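Local coordinates for phosphate-binding protein (Xanthomonas axonopodis pv. citri, PDB 5UB4), which probably binds phosphate, or a related phosphorus oxyanion such as a phosphonate, as the periplasmic substrate-binding component of an ABC transporter, at residues A[83-88]-A[210-215]. Sequence-based numbering, arbitrary orientation.
Sequences LMTERG and PRAVEM
Thr85 and Glu214 meet at about a right angle, and Thr85 OG1 donates to the anti lone pair of Glu214 OE2 at 2.6 Å. Ser64 also bonds to OE2 and Trp62 to OE1, so the buried carboxylate is held through both oxygens; beta-branched threonine favours the extended backbone and brings a hydroxyl. Glu214 reaches it by bending at chi2 (-51°). The backbones pair antiparallel: Glu214 N to Leu83 O is short (2.9 Å), the return bond from Leu83 N to Glu214 O weak. On the other face flexible Met84, folded at chi2 and chi3, presses CE against CB of rigid Pro210 at 3.5 Å, while its SD lies 4.1 Å from Val213 CG2. The register ends near Thr85, whose N meets Ala212 O at 3.0 Å from well above the carbonyl plane. Small Ala212 sets its CB 3.5 Å above the centre of the extended Arg87 guanidinium, which bonds to Ser64 and makes a cation-pi contact with Phe249. Toward solvent, beside exposed Gly88, partly exposed Arg211 turns a guanidinium face to Arg87, CZ a looser 4.0 Å from Arg87 CB. A phosphate ion about 6 Å from the Arg87 side chain possibly marks a pocket; such antiparallel pairing of sequence-distant strands belongs to the periplasmic binding protein fold.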
loop_
_atom_site.group_PDB
_atom_site.type_symbol
_atom_site.label_atom_id
_atom_site.label_comp_id
_atom_site.label_asym_id
_atom_site.label_seq_id
_atom_site.Cartn_x
_atom_site.Cartn_y
_atom_site.Cartn_z
ATOM N N LEU A 83 -12.391 8.629 2.421
ATOM C CA LEU A 83 -13.245 7.615 1.820
ATOM C C LEU A 83 -12.480 6.251 1.763
ATOM O O LEU A 83 -11.292 6.244 1.549
ATOM C CB LEU A 83 -13.636 8.011 0.378
ATOM C CG LEU A 83 -14.662 9.140 0.169
ATOM C CD1 LEU A 83 -14.829 9.469 -1.299
ATOM C CD2 LEU A 83 -16.020 8.760 0.710
ATOM N N MET A 84 -13.174 5.142 1.983
ATOM C CA MET A 84 -12.651 3.766 1.710
ATOM C C MET A 84 -12.746 3.516 0.209
ATOM O O MET A 84 -13.679 3.967 -0.438
ATOM C CB MET A 84 -13.439 2.705 2.501
ATOM C CG MET A 84 -13.382 2.887 4.031
ATOM S SD MET A 84 -11.763 3.160 4.834
ATOM C CE MET A 84 -11.036 1.606 4.292
ATOM N N THR A 85 -11.755 2.835 -0.343
ATOM C CA THR A 85 -11.567 2.715 -1.784
ATOM C C THR A 85 -11.536 1.242 -2.130
ATOM O O THR A 85 -10.895 0.433 -1.432
ATOM C CB THR A 85 -10.259 3.430 -2.235
ATOM O OG1 THR A 85 -10.303 4.808 -1.831
ATOM C CG2 THR A 85 -10.020 3.378 -3.696
ATOM N N GLU A 86 -12.221 0.909 -3.223
ATOM C CA GLU A 86 -12.280 -0.454 -3.731
ATOM C C GLU A 86 -11.491 -0.448 -5.006
ATOM O O GLU A 86 -11.746 0.422 -5.858
ATOM C CB GLU A 86 -13.753 -0.806 -4.005
ATOM C CG GLU A 86 -13.978 -2.206 -4.522
ATOM C CD GLU A 86 -15.406 -2.380 -4.983
ATOM O OE1 GLU A 86 -16.286 -2.454 -4.084
ATOM O OE2 GLU A 86 -15.621 -2.427 -6.232
ATOM N N ARG A 87 -10.537 -1.368 -5.145
ATOM C CA ARG A 87 -9.759 -1.525 -6.385
ATOM C C ARG A 87 -9.880 -2.950 -7.000
ATOM O O ARG A 87 -9.945 -3.946 -6.292
ATOM C CB ARG A 87 -8.292 -1.215 -6.096
ATOM C CG ARG A 87 -7.927 0.267 -5.766
ATOM C CD ARG A 87 -6.496 0.381 -5.313
ATOM N NE ARG A 87 -6.125 1.745 -4.889
ATOM C CZ ARG A 87 -4.930 2.079 -4.399
ATOM N NH1 ARG A 87 -3.951 1.174 -4.289
ATOM N NH2 ARG A 87 -4.697 3.332 -4.018
ATOM N N GLY A 88 -9.919 -3.048 -8.322
ATOM C CA GLY A 88 -10.133 -4.344 -8.991
ATOM C C GLY A 88 -11.369 -5.082 -8.502
ATOM O O GLY A 88 -11.345 -6.294 -8.459
ATOM N N PRO A 210 -8.778 -3.670 4.846
ATOM C CA PRO A 210 -9.298 -2.938 3.704
ATOM C C PRO A 210 -8.163 -2.558 2.760
ATOM O O PRO A 210 -7.061 -2.223 3.213
ATOM C CB PRO A 210 -9.958 -1.685 4.318
ATOM C CG PRO A 210 -10.035 -1.957 5.780
ATOM C CD PRO A 210 -8.879 -2.881 6.087
ATOM N N ARG A 211 -8.453 -2.635 1.476
ATOM C CA ARG A 211 -7.451 -2.551 0.431
ATOM C C ARG A 211 -6.811 -1.161 0.303
ATOM O O ARG A 211 -5.608 -1.029 0.192
ATOM C CB ARG A 211 -8.103 -2.975 -0.885
ATOM C CG ARG A 211 -7.361 -2.572 -2.117
ATOM C CD ARG A 211 -6.198 -3.484 -2.459
ATOM N NE ARG A 211 -6.745 -4.273 -3.536
ATOM C CZ ARG A 211 -6.274 -4.392 -4.759
ATOM N NH1 ARG A 211 -5.128 -3.841 -5.125
ATOM N NH2 ARG A 211 -6.992 -5.117 -5.636
ATOM N N ALA A 212 -7.620 -0.118 0.296
ATOM C CA ALA A 212 -7.102 1.257 0.068
ATOM C C ALA A 212 -8.056 2.288 0.637
ATOM O O ALA A 212 -9.213 1.962 0.995
ATOM C CB ALA A 212 -6.843 1.488 -1.438
ATOM N N VAL A 213 -7.532 3.505 0.746
ATOM C CA VAL A 213 -8.223 4.622 1.338
ATOM C C VAL A 213 -7.766 5.927 0.685
ATOM O O VAL A 213 -6.574 6.069 0.319
ATOM C CB VAL A 213 -7.984 4.643 2.881
ATOM C CG1 VAL A 213 -6.521 4.808 3.194
ATOM C CG2 VAL A 213 -8.815 5.701 3.589
ATOM N N GLU A 214 -8.703 6.879 0.531
ATOM C CA GLU A 214 -8.388 8.246 0.080
ATOM C C GLU A 214 -8.094 9.019 1.338
ATOM O O GLU A 214 -8.930 9.026 2.295
ATOM C CB GLU A 214 -9.583 8.887 -0.659
ATOM C CG GLU A 214 -10.045 8.036 -1.850
ATOM C CD GLU A 214 -8.852 7.686 -2.726
ATOM O OE1 GLU A 214 -8.168 8.661 -3.217
ATOM O OE2 GLU A 214 -8.526 6.459 -2.832
ATOM N N MET A 215 -6.910 9.622 1.388
ATOM C CA MET A 215 -6.546 10.413 2.552
ATOM C C MET A 215 -6.421 11.876 2.119
ATOM O O MET A 215 -6.020 12.161 0.997
ATOM C CB MET A 215 -5.239 9.955 3.138
ATOM C CG MET A 215 -5.108 8.467 3.446
ATOM S SD MET A 215 -5.966 8.086 4.977
ATOM C CE MET A 215 -4.945 8.804 6.262
#